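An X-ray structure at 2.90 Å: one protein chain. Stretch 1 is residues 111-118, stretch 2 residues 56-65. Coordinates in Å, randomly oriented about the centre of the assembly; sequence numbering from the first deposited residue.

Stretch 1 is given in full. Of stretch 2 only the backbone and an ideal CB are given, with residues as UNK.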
# COMPACT_ATOMS: atom_id res chain seq x y z
N GLN F 111 1.00 -39.31 -6.40
CA GLN F 111 2.27 -40.03 -6.43
C GLN F 111 2.48 -40.67 -7.79
O GLN F 111 1.53 -41.06 -8.47
CB GLN F 111 2.27 -41.13 -5.38
CG GLN F 111 1.70 -40.61 -4.11
CD GLN F 111 2.65 -40.59 -2.97
OE1 GLN F 111 3.49 -41.47 -2.81
NE2 GLN F 111 2.52 -39.57 -2.13
N ARG F 112 3.75 -40.81 -8.16
CA ARG F 112 4.04 -41.47 -9.42
C ARG F 112 3.59 -42.91 -9.31
O ARG F 112 3.64 -43.52 -8.24
CB ARG F 112 5.53 -41.45 -9.73
CG ARG F 112 5.84 -42.29 -10.94
CD ARG F 112 7.19 -42.92 -10.93
NE ARG F 112 8.12 -42.14 -11.72
CZ ARG F 112 9.42 -42.14 -11.50
NH1 ARG F 112 9.92 -42.90 -10.53
NH2 ARG F 112 10.21 -41.40 -12.25
N VAL F 113 3.09 -43.45 -10.42
CA VAL F 113 2.67 -44.84 -10.52
C VAL F 113 3.09 -45.32 -11.92
O VAL F 113 3.43 -44.50 -12.78
CB VAL F 113 1.16 -44.94 -10.21
CG1 VAL F 113 0.30 -44.60 -11.42
CG2 VAL F 113 0.81 -46.27 -9.57
N GLU F 114 3.12 -46.68 -12.14
CA GLU F 114 3.70 -47.13 -13.42
C GLU F 114 2.67 -46.96 -14.54
O GLU F 114 1.47 -47.15 -14.32
CB GLU F 114 4.23 -48.59 -13.35
CG GLU F 114 4.88 -49.03 -14.71
CD GLU F 114 6.10 -49.97 -14.62
OE1 GLU F 114 6.76 -50.04 -13.56
OE2 GLU F 114 6.48 -50.55 -15.67
N PRO F 115 3.12 -46.56 -15.74
CA PRO F 115 2.17 -46.09 -16.76
C PRO F 115 1.17 -47.14 -17.20
O PRO F 115 1.46 -48.34 -17.21
CB PRO F 115 3.08 -45.68 -17.93
CG PRO F 115 4.43 -46.07 -17.57
CD PRO F 115 4.49 -46.13 -16.09
N HIS F 116 -0.03 -46.65 -17.52
CA HIS F 116 -1.07 -47.39 -18.23
C HIS F 116 -1.16 -46.74 -19.61
O HIS F 116 -1.61 -45.60 -19.72
CB HIS F 116 -2.42 -47.32 -17.52
CG HIS F 116 -2.52 -48.17 -16.29
ND1 HIS F 116 -1.54 -48.19 -15.32
CD2 HIS F 116 -3.48 -49.02 -15.87
CE1 HIS F 116 -1.89 -49.02 -14.35
NE2 HIS F 116 -3.07 -49.53 -14.66
N ARG F 117 -0.72 -47.45 -20.64
CA ARG F 117 -0.71 -46.89 -21.99
C ARG F 117 -1.52 -47.72 -22.96
O ARG F 117 -2.42 -48.46 -22.55
CB ARG F 117 0.73 -46.70 -22.46
CG ARG F 117 1.46 -45.80 -21.52
CD ARG F 117 2.87 -45.46 -21.94
NE ARG F 117 3.10 -45.44 -23.38
CZ ARG F 117 4.32 -45.45 -23.91
NH1 ARG F 117 4.48 -45.47 -25.22
NH2 ARG F 117 5.38 -45.45 -23.12
N PHE F 118 -1.25 -47.58 -24.26
CA PHE F 118 -2.21 -48.08 -25.23
C PHE F 118 -2.27 -49.60 -25.23
O PHE F 118 -3.32 -50.17 -25.53
CB PHE F 118 -1.90 -47.56 -26.64
CG PHE F 118 -3.06 -47.72 -27.58
CD1 PHE F 118 -2.86 -48.22 -28.86
CD2 PHE F 118 -4.36 -47.40 -27.17
CE1 PHE F 118 -3.94 -48.39 -29.73
CE2 PHE F 118 -5.43 -47.56 -28.03
CZ PHE F 118 -5.23 -48.05 -29.31
N UNK F 56 16.71 -38.06 -13.10
CA UNK F 56 16.58 -38.72 -14.40
C UNK F 56 15.34 -39.59 -14.45
O UNK F 56 14.61 -39.57 -15.45
CB UNK F 56 17.82 -39.56 -14.70
N UNK F 57 15.07 -40.35 -13.38
CA UNK F 57 13.91 -41.24 -13.37
C UNK F 57 12.62 -40.45 -13.44
O UNK F 57 11.70 -40.82 -14.18
CB UNK F 57 13.92 -42.12 -12.12
N UNK F 58 12.54 -39.35 -12.67
CA UNK F 58 11.35 -38.50 -12.71
C UNK F 58 11.21 -37.86 -14.07
O UNK F 58 10.11 -37.80 -14.63
CB UNK F 58 11.41 -37.42 -11.62
N UNK F 59 12.32 -37.43 -14.67
CA UNK F 59 12.26 -36.72 -15.94
C UNK F 59 11.74 -37.62 -17.06
O UNK F 59 10.93 -37.18 -17.89
CB UNK F 59 13.64 -36.17 -16.30
N UNK F 60 12.20 -38.88 -17.12
CA UNK F 60 11.76 -39.74 -18.23
C UNK F 60 10.32 -40.19 -18.00
O UNK F 60 9.51 -40.17 -18.93
CB UNK F 60 12.68 -40.95 -18.38
N UNK F 61 10.00 -40.59 -16.76
CA UNK F 61 8.63 -40.92 -16.37
C UNK F 61 7.64 -39.85 -16.77
O UNK F 61 6.51 -40.15 -17.16
CB UNK F 61 8.55 -41.15 -14.86
N UNK F 62 8.04 -38.58 -16.62
CA UNK F 62 7.16 -37.46 -16.92
C UNK F 62 6.81 -37.41 -18.40
O UNK F 62 5.71 -36.98 -18.75
CB UNK F 62 7.81 -36.14 -16.49
N UNK F 63 7.71 -37.86 -19.27
CA UNK F 63 7.42 -37.84 -20.71
C UNK F 63 6.26 -38.76 -21.07
O UNK F 63 5.69 -38.63 -22.17
CB UNK F 63 8.66 -38.25 -21.51
N UNK F 64 5.89 -39.68 -20.18
CA UNK F 64 4.82 -40.63 -20.41
C UNK F 64 3.48 -40.25 -19.78
O UNK F 64 2.48 -40.91 -20.08
CB UNK F 64 5.25 -42.00 -19.88
N UNK F 65 3.43 -39.20 -18.93
CA UNK F 65 2.18 -38.91 -18.23
C UNK F 65 1.10 -38.26 -19.11
O UNK F 65 -0.08 -38.50 -18.86
CB UNK F 65 2.47 -38.00 -17.04

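Stretch 1 is an extended segment. Its Arg112 meets the helix of stretch 2; Pro115 and Arg117 meet position 64, past residue 62.

Position 56 is helical, and its CA-to-CB bond points away from stretch 1. Nothing of stretch 1 lies within 5.5 Å of the ideal CB, so many side chains would suit. It is Leu56, which makes no contact here.

At position 57 the CB points sideways, 3.8 Å from Arg112 NH2. The guanidinium offers donors, so a small polar residue or an acidic one would suit. It is Ser57. Its OG accepts weak hydrogen bonds from Arg112 NH1 (3.3 Å) and Arg112 NH2 (3.1 Å). The place of NH2 is less sure, because the model sets it too close to the Ser57 backbone.

Position 58 also points sideways, with the ideal CB 4.2 Å from Arg112 NH2. A side chain of moderate length could turn back over the guanidinium; one with an oxygen would suit its charge. It is Asn58, with chi1 m. Its OD1 lies over one face of the guanidinium, 3.5 Å from Arg112 NH2.

Position 59 points away and leaves the choice free, even for a large ring. It is Phe59, which stays clear of stretch 1.

Position 60 points sideways, with nothing of stretch 1 near its ideal CB. Again many residues would fit. It is Thr60, which makes no contact here.

Position 61 points toward stretch 1. Its ideal CB is a tight 3.1 Å from Arg112 NH2, so there is little room for bulk. A small residue suits, preferably one with an acceptor. It is Ser61, chi1 t. Its OG takes a weak hydrogen bond from Arg112 NE at 3.0 Å.

Position 62 points away and is unconstrained by stretch 1. It is Asn62, which opens a type I turn.

Position 63 is out of reach, and stretch 1 sets no demand. It is Leu63, within the turn.

Position 64 points toward stretch 1, its ideal CB 4.7 Å from both Pro115 CB and Arg117 CD. Apolar atoms could pack here, but the nearby positive charge favours a longer acidic residue. It is Glu64, chi2 t. Its OE1 forms a salt bridge with Arg117 NH2 at 3.4 Å, a weak hydrogen bond at the guanidinium edge. OE1 also comes within 3.0 Å of Pro115 CG.

Position 65 closes the turn and its CA-to-CB bond points away. Many side chains would suit, and a long one could turn back. It is Glu65, whose end comes nearer stretch 1; its carboxylate is hydrogen-bonded elsewhere in the structure.

Stretch 2 56-65: LSNFTSNLEE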
# COMPACT_ATOMS: atom_id res chain seq x y z
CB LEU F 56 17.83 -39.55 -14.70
CG LEU F 56 18.83 -38.90 -15.64
CD1 LEU F 56 18.15 -38.53 -16.94
CD2 LEU F 56 19.49 -37.69 -14.98
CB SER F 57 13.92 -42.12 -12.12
OG SER F 57 12.82 -43.04 -12.13
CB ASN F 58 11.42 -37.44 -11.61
CG ASN F 58 11.11 -37.99 -10.21
OD1 ASN F 58 10.13 -38.71 -10.01
ND2 ASN F 58 11.98 -37.67 -9.25
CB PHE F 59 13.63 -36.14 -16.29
CG PHE F 59 13.73 -35.63 -17.69
CD1 PHE F 59 14.25 -36.42 -18.69
CD2 PHE F 59 13.29 -34.36 -18.00
CE1 PHE F 59 14.34 -35.95 -19.99
CE2 PHE F 59 13.38 -33.89 -19.29
CZ PHE F 59 13.90 -34.68 -20.29
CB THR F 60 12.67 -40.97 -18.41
OG1 THR F 60 12.90 -41.64 -17.17
CG2 THR F 60 14.00 -40.59 -19.05
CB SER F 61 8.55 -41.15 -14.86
OG SER F 61 7.33 -41.81 -14.55
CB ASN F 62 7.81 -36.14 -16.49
CG ASN F 62 6.80 -35.00 -16.35
OD1 ASN F 62 5.95 -35.00 -15.45
ND2 ASN F 62 6.87 -34.03 -17.26
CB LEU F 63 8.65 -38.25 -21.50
CG LEU F 63 9.95 -37.45 -21.40
CD1 LEU F 63 10.96 -38.02 -22.40
CD2 LEU F 63 9.72 -35.97 -21.70
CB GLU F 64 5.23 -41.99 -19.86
CG GLU F 64 6.38 -42.57 -20.62
CD GLU F 64 6.68 -43.96 -20.18
OE1 GLU F 64 5.71 -44.67 -19.84
OE2 GLU F 64 7.88 -44.29 -20.12
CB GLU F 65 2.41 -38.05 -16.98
CG GLU F 65 3.47 -38.60 -16.07
CD GLU F 65 2.86 -39.44 -14.96
OE1 GLU F 65 1.62 -39.57 -14.98
OE2 GLU F 65 3.58 -39.98 -14.09
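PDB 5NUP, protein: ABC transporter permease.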